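Long-range contacts in oxidoreductase, iron/ascorbate family (Shewanella oneidensis, PDB 3ON7), which probably uses iron(II), dioxygen and 2-oxoglutarate in oxygenase chemistry, possibly forming ethylene from 2-oxoglutarate and oxidising L-arginine: residues Leu218-Asp223 with Val259-Tyr264; Trp123-Ser128 with Pro139-Ile144; Glu46-Phe51 with Ile154-Pro159. One frame throughout, in Å; residues are numbered along the deposited sequence.

Interaction 1. Residues Leu218-Asp223 with Val259-Tyr264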
loop_
_atom_site.group_PDB
_atom_site.type_symbol
_atom_site.label_atom_id
_atom_site.label_comp_id
_atom_site.label_asym_id
_atom_site.label_seq_id
_atom_site.Cartn_x
_atom_site.Cartn_y
_atom_site.Cartn_z
ATOM N N LEU B 218 -15.522 18.169 2.438
ATOM C CA LEU B 218 -16.477 19.276 2.193
ATOM C C LEU B 218 -16.246 20.440 3.156
ATOM O O LEU B 218 -16.475 21.610 2.790
ATOM C CB LEU B 218 -17.954 18.797 2.260
ATOM C CG LEU B 218 -19.038 19.801 1.849
ATOM C CD1 LEU B 218 -18.733 20.447 0.499
ATOM C CD2 LEU B 218 -20.431 19.125 1.799
ATOM N N GLN B 219 -15.791 20.130 4.375
ATOM C CA GLN B 219 -15.340 21.178 5.283
ATOM C C GLN B 219 -14.218 21.970 4.632
ATOM O O GLN B 219 -14.243 23.212 4.619
ATOM C CB GLN B 219 -14.898 20.630 6.632
ATOM C CG GLN B 219 -14.525 21.725 7.625
ATOM C CD GLN B 219 -14.140 21.212 9.013
ATOM O OE1 GLN B 219 -14.914 20.547 9.683
ATOM N NE2 GLN B 219 -12.953 21.581 9.463
ATOM N N GLU B 220 -13.243 21.253 4.077
ATOM C CA GLU B 220 -12.120 21.886 3.396
ATOM C C GLU B 220 -12.584 22.661 2.167
ATOM O O GLU B 220 -12.125 23.772 1.947
ATOM C CB GLU B 220 -11.090 20.834 2.977
ATOM C CG GLU B 220 -9.877 21.386 2.238
ATOM C CD GLU B 220 -8.998 22.289 3.094
ATOM O OE1 GLU B 220 -9.075 22.262 4.346
ATOM O OE2 GLU B 220 -8.202 23.017 2.504
ATOM N N ALA B 221 -13.486 22.074 1.366
ATOM C CA ALA B 221 -13.945 22.732 0.141
ATOM C C ALA B 221 -14.719 24.018 0.415
ATOM O O ALA B 221 -14.684 24.944 -0.394
ATOM C CB ALA B 221 -14.778 21.795 -0.707
ATOM N N SER B 222 -15.385 24.078 1.560
ATOM C CA SER B 222 -16.245 25.197 1.920
ATOM C C SER B 222 -15.599 26.092 2.963
ATOM O O SER B 222 -16.286 26.901 3.588
ATOM C CB SER B 222 -17.557 24.663 2.489
ATOM O OG SER B 222 -17.317 24.015 3.723
ATOM N N ASP B 223 -14.286 25.956 3.141
ATOM C CA ASP B 223 -13.534 26.759 4.096
ATOM C C ASP B 223 -14.192 26.817 5.474
ATOM O O ASP B 223 -14.332 27.888 6.053
ATOM C CB ASP B 223 -13.319 28.184 3.558
ATOM C CG ASP B 223 -12.234 28.945 4.325
ATOM O OD1 ASP B 223 -11.195 28.324 4.666
ATOM O OD2 ASP B 223 -12.422 30.156 4.582
ATOM N N VAL B 259 -9.969 19.442 -7.066
ATOM C CA VAL B 259 -9.327 20.448 -6.240
ATOM C C VAL B 259 -10.310 20.846 -5.163
ATOM O O VAL B 259 -11.453 21.156 -5.471
ATOM C CB VAL B 259 -8.930 21.695 -7.062
ATOM C CG1 VAL B 259 -8.384 22.783 -6.151
ATOM C CG2 VAL B 259 -7.915 21.323 -8.139
ATOM N N LEU B 260 -9.886 20.802 -3.902
ATOM C CA LEU B 260 -10.757 21.138 -2.777
ATOM C C LEU B 260 -10.586 22.584 -2.345
ATOM O O LEU B 260 -11.525 23.207 -1.880
ATOM C CB LEU B 260 -10.461 20.238 -1.590
ATOM C CG LEU B 260 -10.803 18.759 -1.745
ATOM C CD1 LEU B 260 -10.143 17.946 -0.620
ATOM C CD2 LEU B 260 -12.321 18.541 -1.780
ATOM N N SER B 261 -9.366 23.090 -2.493
ATOM C CA SER B 261 -8.975 24.393 -2.010
ATOM C C SER B 261 -7.631 24.738 -2.651
ATOM O O SER B 261 -7.112 23.965 -3.476
ATOM C CB SER B 261 -8.815 24.386 -0.486
ATOM O OG SER B 261 -7.624 23.689 -0.099
ATOM N N GLU B 262 -7.072 25.883 -2.254
ATOM C CA GLU B 262 -5.756 26.304 -2.698
ATOM C C GLU B 262 -4.669 25.352 -2.199
ATOM O O GLU B 262 -3.569 25.354 -2.753
ATOM C CB GLU B 262 -5.422 27.742 -2.219
ATOM C CG GLU B 262 -6.333 28.849 -2.796
ATOM C CD GLU B 262 -5.609 30.164 -3.147
ATOM O OE1 GLU B 262 -4.534 30.468 -2.564
ATOM O OE2 GLU B 262 -6.142 30.895 -4.018
ATOM N N ARG B 263 -4.980 24.564 -1.165
ATOM C CA ARG B 263 -3.996 23.729 -0.460
ATOM C C ARG B 263 -4.038 22.250 -0.816
ATOM O O ARG B 263 -3.008 21.583 -0.759
ATOM C CB ARG B 263 -4.171 23.854 1.058
ATOM C CG ARG B 263 -3.817 25.220 1.642
ATOM C CD ARG B 263 -4.195 25.319 3.142
ATOM N NE ARG B 263 -3.614 24.233 3.949
ATOM C CZ ARG B 263 -3.675 24.148 5.284
ATOM N NH1 ARG B 263 -4.286 25.094 6.004
ATOM N NH2 ARG B 263 -3.108 23.109 5.907
ATOM N N TYR B 264 -5.215 21.739 -1.171
ATOM C CA TYR B 264 -5.382 20.322 -1.426
ATOM C C TYR B 264 -6.272 19.942 -2.603
ATOM O O TYR B 264 -7.293 20.567 -2.866
ATOM C CB TYR B 264 -6.023 19.651 -0.202
ATOM C CG TYR B 264 -5.318 19.810 1.128
ATOM C CD1 TYR B 264 -4.252 18.983 1.475
ATOM C CD2 TYR B 264 -5.773 20.721 2.074
ATOM C CE1 TYR B 264 -3.640 19.093 2.726
ATOM C CE2 TYR B 264 -5.183 20.831 3.317
ATOM C CZ TYR B 264 -4.111 20.016 3.640
ATOM O OH TYR B 264 -3.498 20.137 4.867
HETATM O O HOH W 1 -12.219 25.864 -1.266
#
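The Glu220 carboxylate reaches the edge of the Tyr264 ring, where OE2 lies in the ring plane, 3.4 Å from Tyr264 CD2, with the two planes 86° apart. The contact joins the last turn of helix 216-221, ended by a Schellman motif at Asp223, to an ST turn and ST motif built on Ser261. Glu220 holds CG anti to its backbone N (chi1 179°) and bends at chi2, crossing both Leu260 and the tyrosine at about a right angle. Ser261 OG donates to Glu220 OE2 at 2.7 Å, using the anti lone pair of that oxygen. The same hydroxyl accepts from Arg263 N at 3.0 Å and from Tyr264 N at 3.3 Å, so three bonds fix its position. An alanine in place of Ser261 would probably leave Glu220 OE2 without this donor, the two amides without their side-chain acceptor, and the carboxylate freer to turn. Arg263 NE, 5.0 Å from Glu220 OE2, instead forms a salt bridge with Asp85 of the second subunit, so the loop also lies at a subunit interface. Deeper in, Ala221 CB packs on Leu260 CD2, and a water sits between Ala221 O and Leu260 O. Beside it the backbones come close: Ala221 CA lies 3.2 Å from Leu260 O in a CH...O contact with 166° at the hydrogen.

Interaction 2. Residues Trp123-Ser128 with Pro139-Ile144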
loop_
_atom_site.group_PDB
_atom_site.type_symbol
_atom_site.label_atom_id
_atom_site.label_comp_id
_atom_site.label_asym_id
_atom_site.label_seq_id
_atom_site.Cartn_x
_atom_site.Cartn_y
_atom_site.Cartn_z
ATOM N N TRP B 123 -28.714 20.913 -3.273
ATOM C CA TRP B 123 -29.312 21.723 -2.209
ATOM C C TRP B 123 -28.251 22.491 -1.442
ATOM O O TRP B 123 -28.404 23.679 -1.177
ATOM C CB TRP B 123 -30.106 20.862 -1.228
ATOM C CG TRP B 123 -31.417 20.341 -1.734
ATOM C CD1 TRP B 123 -31.951 20.480 -2.985
ATOM C CD2 TRP B 123 -32.328 19.545 -0.996
ATOM N NE1 TRP B 123 -33.165 19.836 -3.057
ATOM C CE2 TRP B 123 -33.412 19.241 -1.851
ATOM C CE3 TRP B 123 -32.343 19.067 0.320
ATOM C CZ2 TRP B 123 -34.505 18.481 -1.430
ATOM C CZ3 TRP B 123 -33.426 18.301 0.739
ATOM C CH2 TRP B 123 -34.497 18.022 -0.132
ATOM N N ILE B 124 -27.166 21.811 -1.101
ATOM C CA ILE B 124 -26.080 22.429 -0.343
ATOM C C ILE B 124 -25.473 23.588 -1.123
ATOM O O ILE B 124 -25.210 24.654 -0.558
ATOM C CB ILE B 124 -25.009 21.395 0.046
ATOM C CG1 ILE B 124 -25.565 20.432 1.115
ATOM C CG2 ILE B 124 -23.753 22.085 0.555
ATOM C CD1 ILE B 124 -24.744 19.148 1.260
ATOM N N GLU B 125 -25.281 23.395 -2.425
ATOM C CA GLU B 125 -24.713 24.446 -3.267
ATOM C C GLU B 125 -25.688 25.611 -3.388
ATOM O O GLU B 125 -25.309 26.756 -3.152
ATOM C CB GLU B 125 -24.341 23.904 -4.643
ATOM C CG GLU B 125 -23.440 24.867 -5.451
ATOM C CD GLU B 125 -22.762 24.217 -6.650
ATOM O OE1 GLU B 125 -22.713 22.974 -6.717
ATOM O OE2 GLU B 125 -22.267 24.966 -7.524
ATOM N N THR B 126 -26.946 25.312 -3.716
ATOM C CA THR B 126 -27.973 26.332 -3.918
ATOM C C THR B 126 -28.055 27.288 -2.723
ATOM O O THR B 126 -28.049 28.498 -2.912
ATOM C CB THR B 126 -29.377 25.697 -4.176
ATOM O OG1 THR B 126 -29.426 25.114 -5.496
ATOM C CG2 THR B 126 -30.522 26.748 -3.996
ATOM N N TYR B 127 -28.109 26.742 -1.508
ATOM C CA TYR B 127 -28.192 27.550 -0.286
ATOM C C TYR B 127 -26.852 27.939 0.359
ATOM O O TYR B 127 -26.834 28.512 1.449
ATOM C CB TYR B 127 -29.094 26.850 0.730
ATOM C CG TYR B 127 -30.543 26.811 0.273
ATOM C CD1 TYR B 127 -31.348 27.947 0.357
ATOM C CD2 TYR B 127 -31.098 25.652 -0.273
ATOM C CE1 TYR B 127 -32.664 27.933 -0.080
ATOM C CE2 TYR B 127 -32.430 25.622 -0.712
ATOM C CZ TYR B 127 -33.202 26.769 -0.608
ATOM O OH TYR B 127 -34.517 26.767 -1.033
ATOM N N SER B 128 -25.730 27.661 -0.299
ATOM C CA SER B 128 -24.458 28.244 0.138
ATOM C C SER B 128 -24.474 29.736 -0.204
ATOM O O SER B 128 -25.044 30.120 -1.227
ATOM C CB SER B 128 -23.273 27.601 -0.579
ATOM O OG SER B 128 -23.092 26.241 -0.234
ATOM N N PRO B 139 -19.018 22.006 -9.722
ATOM C CA PRO B 139 -20.251 21.812 -8.952
ATOM C C PRO B 139 -20.197 20.574 -8.051
ATOM O O PRO B 139 -19.716 19.525 -8.474
ATOM C CB PRO B 139 -21.321 21.663 -10.037
ATOM C CG PRO B 139 -20.787 22.445 -11.189
ATOM C CD PRO B 139 -19.293 22.259 -11.148
ATOM N N LEU B 140 -20.702 20.702 -6.828
ATOM C CA LEU B 140 -20.590 19.633 -5.821
ATOM C C LEU B 140 -21.061 18.274 -6.355
ATOM O O LEU B 140 -20.424 17.260 -6.108
ATOM C CB LEU B 140 -21.362 19.992 -4.531
ATOM C CG LEU B 140 -20.928 21.232 -3.729
ATOM C CD1 LEU B 140 -21.725 21.347 -2.448
ATOM C CD2 LEU B 140 -19.441 21.190 -3.410
ATOM N N PRO B 141 -22.176 18.248 -7.096
ATOM C CA PRO B 141 -22.653 16.970 -7.597
ATOM C C PRO B 141 -21.700 16.281 -8.564
ATOM O O PRO B 141 -21.689 15.057 -8.626
ATOM C CB PRO B 141 -23.937 17.344 -8.323
ATOM C CG PRO B 141 -24.397 18.565 -7.656
ATOM C CD PRO B 141 -23.153 19.323 -7.341
ATOM N N GLU B 142 -20.931 17.071 -9.313
ATOM C CA GLU B 142 -19.991 16.556 -10.295
ATOM C C GLU B 142 -18.810 15.881 -9.635
ATOM O O GLU B 142 -18.178 15.037 -10.265
ATOM C CB GLU B 142 -19.475 17.666 -11.222
ATOM C CG GLU B 142 -20.342 17.932 -12.420
ATOM C CD GLU B 142 -19.768 19.026 -13.313
ATOM O OE1 GLU B 142 -18.532 19.013 -13.584
ATOM O OE2 GLU B 142 -20.572 19.898 -13.728
HETATM N N MSE B 143 -18.526 16.250 -8.378
HETATM C CA MSE B 143 -17.423 15.660 -7.605
HETATM C C MSE B 143 -17.616 14.175 -7.352
HETATM O O MSE B 143 -16.638 13.460 -7.219
HETATM C CB MSE B 143 -17.242 16.375 -6.243
HETATM C CG MSE B 143 -16.801 17.821 -6.348
HETATM SE SE MSE B 143 -16.517 18.700 -4.654
HETATM C CE MSE B 143 -15.744 20.362 -5.323
ATOM N N ILE B 144 -18.869 13.716 -7.265
ATOM C CA ILE B 144 -19.169 12.315 -6.926
ATOM C C ILE B 144 -19.773 11.496 -8.080
ATOM O O ILE B 144 -19.979 10.277 -7.954
ATOM C CB ILE B 144 -20.127 12.206 -5.711
ATOM C CG1 ILE B 144 -21.522 12.757 -6.019
ATOM C CG2 ILE B 144 -19.546 12.908 -4.481
ATOM C CD1 ILE B 144 -22.627 12.078 -5.159
#
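The flat carboxylate of Glu125 meets Leu140 N and CG and Pro139 CA on one side of its plane, while Pro141 CD lies slightly to the other. This is a helix-to-helix contact: the C-terminal turn of helix 103-126 approaches the N-terminal end of the short, weakly bonded helix 140-144. Leu140 N donates to Glu125 OE1 at 3.0 Å with an N-H...O angle of 155°, meeting the oxygen on its syn side but 33° out of the carboxylate plane. Glu125 gets there with CG anti to the backbone N (chi1 -166°) and the chain extended beyond it. Pro139 CA is 3.5 Å from Glu125 OE1, and Pro141 CD stands 3.7 Å from the same oxygen, which thus has carbon neighbours from both prolines beside its one N-H donor from this segment. The start of a helix would be expected to favour the negative charge. Next to this polar link the contact turns apolar: Ile124 and Leu140 cross at about a right angle, Ile124 CG2 reaching Leu140 CD1 at 3.7 Å. Leu140 also packs on Leu121, and Pro141 on Ser118 and Glu122, all of helix 103-126, while Ile124 turns to Leu22 of helix 14-25 and to Phe226. Past Glu125, Lys133 NZ hydrogen-bonds to the carbonyl oxygens of Thr126 and Ser128, and Ser128 OG donates back to Ile124 O at 2.7 Å.

Interaction 3. Residues Glu46-Phe51 with Ile154-Pro159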
loop_
_atom_site.group_PDB
_atom_site.type_symbol
_atom_site.label_atom_id
_atom_site.label_comp_id
_atom_site.label_asym_id
_atom_site.label_seq_id
_atom_site.Cartn_x
_atom_site.Cartn_y
_atom_site.Cartn_z
ATOM N N GLU B 46 -31.727 -9.679 3.454
ATOM C CA GLU B 46 -30.883 -10.634 2.747
ATOM C C GLU B 46 -29.404 -10.530 3.124
ATOM O O GLU B 46 -28.665 -11.512 3.003
ATOM C CB GLU B 46 -31.119 -10.619 1.226
ATOM C CG GLU B 46 -30.881 -9.314 0.507
ATOM C CD GLU B 46 -31.378 -9.335 -0.939
ATOM O OE1 GLU B 46 -32.084 -10.294 -1.326
ATOM O OE2 GLU B 46 -31.049 -8.390 -1.692
ATOM N N TRP B 47 -28.978 -9.371 3.625
ATOM C CA TRP B 47 -27.603 -9.234 4.093
ATOM C C TRP B 47 -27.447 -9.831 5.474
ATOM O O TRP B 47 -26.437 -10.466 5.770
ATOM C CB TRP B 47 -27.144 -7.774 4.043
ATOM C CG TRP B 47 -26.746 -7.433 2.662
ATOM C CD1 TRP B 47 -27.536 -6.942 1.680
ATOM C CD2 TRP B 47 -25.458 -7.615 2.085
ATOM N NE1 TRP B 47 -26.821 -6.789 0.524
ATOM C CE2 TRP B 47 -25.534 -7.187 0.752
ATOM C CE3 TRP B 47 -24.245 -8.084 2.568
ATOM C CZ2 TRP B 47 -24.443 -7.209 -0.095
ATOM C CZ3 TRP B 47 -23.164 -8.116 1.714
ATOM C CH2 TRP B 47 -23.269 -7.682 0.404
ATOM N N GLN B 48 -28.449 -9.660 6.319
ATOM C CA GLN B 48 -28.478 -10.405 7.572
ATOM C C GLN B 48 -28.303 -11.903 7.310
ATOM O O GLN B 48 -27.499 -12.584 7.959
ATOM C CB GLN B 48 -29.778 -10.159 8.329
ATOM C CG GLN B 48 -29.824 -10.816 9.699
ATOM C CD GLN B 48 -28.730 -10.319 10.621
ATOM O OE1 GLN B 48 -28.820 -9.233 11.165
ATOM N NE2 GLN B 48 -27.688 -11.120 10.794
ATOM N N ALA B 49 -29.062 -12.402 6.353
ATOM C CA ALA B 49 -28.934 -13.792 5.892
ATOM C C ALA B 49 -27.511 -14.136 5.444
ATOM O O ALA B 49 -26.952 -15.162 5.824
ATOM C CB ALA B 49 -29.930 -14.054 4.756
ATOM N N PHE B 50 -26.937 -13.276 4.629
ATOM C CA PHE B 50 -25.553 -13.450 4.172
ATOM C C PHE B 50 -24.586 -13.643 5.325
ATOM O O PHE B 50 -23.784 -14.560 5.294
ATOM C CB PHE B 50 -25.118 -12.249 3.333
ATOM C CG PHE B 50 -23.663 -12.239 3.000
ATOM C CD1 PHE B 50 -23.174 -13.018 1.973
ATOM C CD2 PHE B 50 -22.779 -11.451 3.720
ATOM C CE1 PHE B 50 -21.832 -13.014 1.663
ATOM C CE2 PHE B 50 -21.432 -11.447 3.422
ATOM C CZ PHE B 50 -20.956 -12.230 2.402
ATOM N N PHE B 51 -24.664 -12.778 6.334
ATOM C CA PHE B 51 -23.742 -12.840 7.487
ATOM C C PHE B 51 -24.041 -14.003 8.413
ATOM O O PHE B 51 -23.164 -14.427 9.171
ATOM C CB PHE B 51 -23.796 -11.558 8.316
ATOM C CG PHE B 51 -23.245 -10.358 7.615
ATOM C CD1 PHE B 51 -21.906 -10.266 7.340
ATOM C CD2 PHE B 51 -24.072 -9.325 7.237
ATOM C CE1 PHE B 51 -21.397 -9.154 6.715
ATOM C CE2 PHE B 51 -23.572 -8.229 6.583
ATOM C CZ PHE B 51 -22.238 -8.142 6.319
ATOM N N ILE B 154 -21.341 -2.317 4.406
ATOM C CA ILE B 154 -22.442 -2.996 5.088
ATOM C C ILE B 154 -21.888 -3.577 6.379
ATOM O O ILE B 154 -21.078 -4.500 6.337
ATOM C CB ILE B 154 -23.057 -4.072 4.183
ATOM C CG1 ILE B 154 -23.440 -3.423 2.854
ATOM C CG2 ILE B 154 -24.293 -4.782 4.867
ATOM C CD1 ILE B 154 -24.178 -4.287 1.889
ATOM N N LEU B 155 -22.311 -3.002 7.517
ATOM C CA LEU B 155 -21.793 -3.379 8.831
ATOM C C LEU B 155 -22.730 -4.352 9.529
ATOM O O LEU B 155 -23.951 -4.179 9.487
ATOM C CB LEU B 155 -21.622 -2.134 9.709
ATOM C CG LEU B 155 -20.335 -1.352 9.453
ATOM C CD1 LEU B 155 -19.244 -1.815 10.383
ATOM C CD2 LEU B 155 -19.882 -1.502 8.003
ATOM N N HIS B 156 -22.154 -5.375 10.171
ATOM C CA HIS B 156 -22.920 -6.312 10.980
ATOM C C HIS B 156 -22.275 -6.525 12.344
ATOM O O HIS B 156 -21.163 -7.021 12.425
ATOM C CB HIS B 156 -23.088 -7.658 10.296
ATOM C CG HIS B 156 -23.783 -8.679 11.155
ATOM N ND1 HIS B 156 -23.259 -9.930 11.406
ATOM C CD2 HIS B 156 -24.956 -8.622 11.831
ATOM C CE1 HIS B 156 -24.089 -10.603 12.190
ATOM N NE2 HIS B 156 -25.126 -9.829 12.460
ATOM N N TYR B 157 -22.986 -6.120 13.397
ATOM C CA TYR B 157 -22.624 -6.428 14.756
ATOM C C TYR B 157 -23.351 -7.674 15.176
ATOM O O TYR B 157 -24.557 -7.625 15.389
ATOM C CB TYR B 157 -23.029 -5.298 15.689
ATOM C CG TYR B 157 -22.316 -4.011 15.411
ATOM C CD1 TYR B 157 -22.800 -3.109 14.460
ATOM C CD2 TYR B 157 -21.157 -3.689 16.102
ATOM C CE1 TYR B 157 -22.143 -1.923 14.213
ATOM C CE2 TYR B 157 -20.488 -2.507 15.854
ATOM C CZ TYR B 157 -20.980 -1.631 14.912
ATOM O OH TYR B 157 -20.313 -0.465 14.699
ATOM N N PRO B 158 -22.630 -8.793 15.323
ATOM C CA PRO B 158 -23.301 -10.031 15.740
ATOM C C PRO B 158 -23.804 -10.033 17.189
ATOM O O PRO B 158 -23.289 -9.289 18.032
ATOM C CB PRO B 158 -22.210 -11.111 15.578
ATOM C CG PRO B 158 -21.164 -10.497 14.687
ATOM C CD PRO B 158 -21.210 -9.021 14.990
ATOM N N PRO B 159 -24.790 -10.897 17.487
ATOM C CA PRO B 159 -25.266 -11.049 18.845
ATOM C C PRO B 159 -24.154 -11.454 19.781
ATOM O O PRO B 159 -23.260 -12.173 19.380
ATOM C CB PRO B 159 -26.273 -12.210 18.762
ATOM C CG PRO B 159 -26.467 -12.508 17.344
ATOM C CD PRO B 159 -25.370 -11.893 16.567
#
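Phe51 and His156 slide past each other in opposite directions: from the backbone outward, Phe51 CB is 3.5 Å from His156 ND1, CG and CD2 face His156 CB, CE2 comes 3.9 Å from Ile154 CG2, and CZ reaches Ile154 O at 3.8 Å. The contact lays helix 37-51 against strand 151-157 of the large sheet in the double-stranded beta-helix (jelly-roll) fold expected for 2-oxoglutarate oxygenases; the segment axes pass 9.8 Å apart at a crossing angle of -60°. Phe51 is held between two groups: His156 CB stands over the middle of one face, 3.7 Å from the ring centroid, and Phe50 CD2 lies over the opposite face, while Ile154 CG2 meets the edge in plane. The imidazole is nearly parallel to the phenyl ring, 20° between planes, but slid aside, so the two rings barely overlap and the face-on contact is the CH-pi one from His156 CB. Both imidazole nitrogens have partners beyond the segments, ND1 with Glu88 OE2 and NE2 with Ser244 OG, which fixes the ring's rotation in this buried place. One turn earlier in the helix, Trp47 takes Ile154 on its face and meets Tyr90 edge-to-face. Ile154 is extended at chi2 (-174°), which carries CD1 out over the centre of the indole six-membered ring, 3.4 Å from its centroid.

Interactions 1 and 2 are neighbours, centres 13 Å apart on one side of the chain's centre, and they touch where Leu218 CD1 packs on Leu140 CD2 at 4.0 Å. Interaction 3 lies on the opposite side, its centre about 36 Å from that of interaction 1 and 33 Å from that of interaction 2, with nearest atoms about 21 and 17 Å away. In sequence, interaction 2 is nested inside the loop closed by interaction 3, and helix 140-144 leads on to strand 151-157; interaction 1 follows later. None of the three includes His174, Asp176 or His231, which probably form the iron site, vacant here, as in related oxygenases.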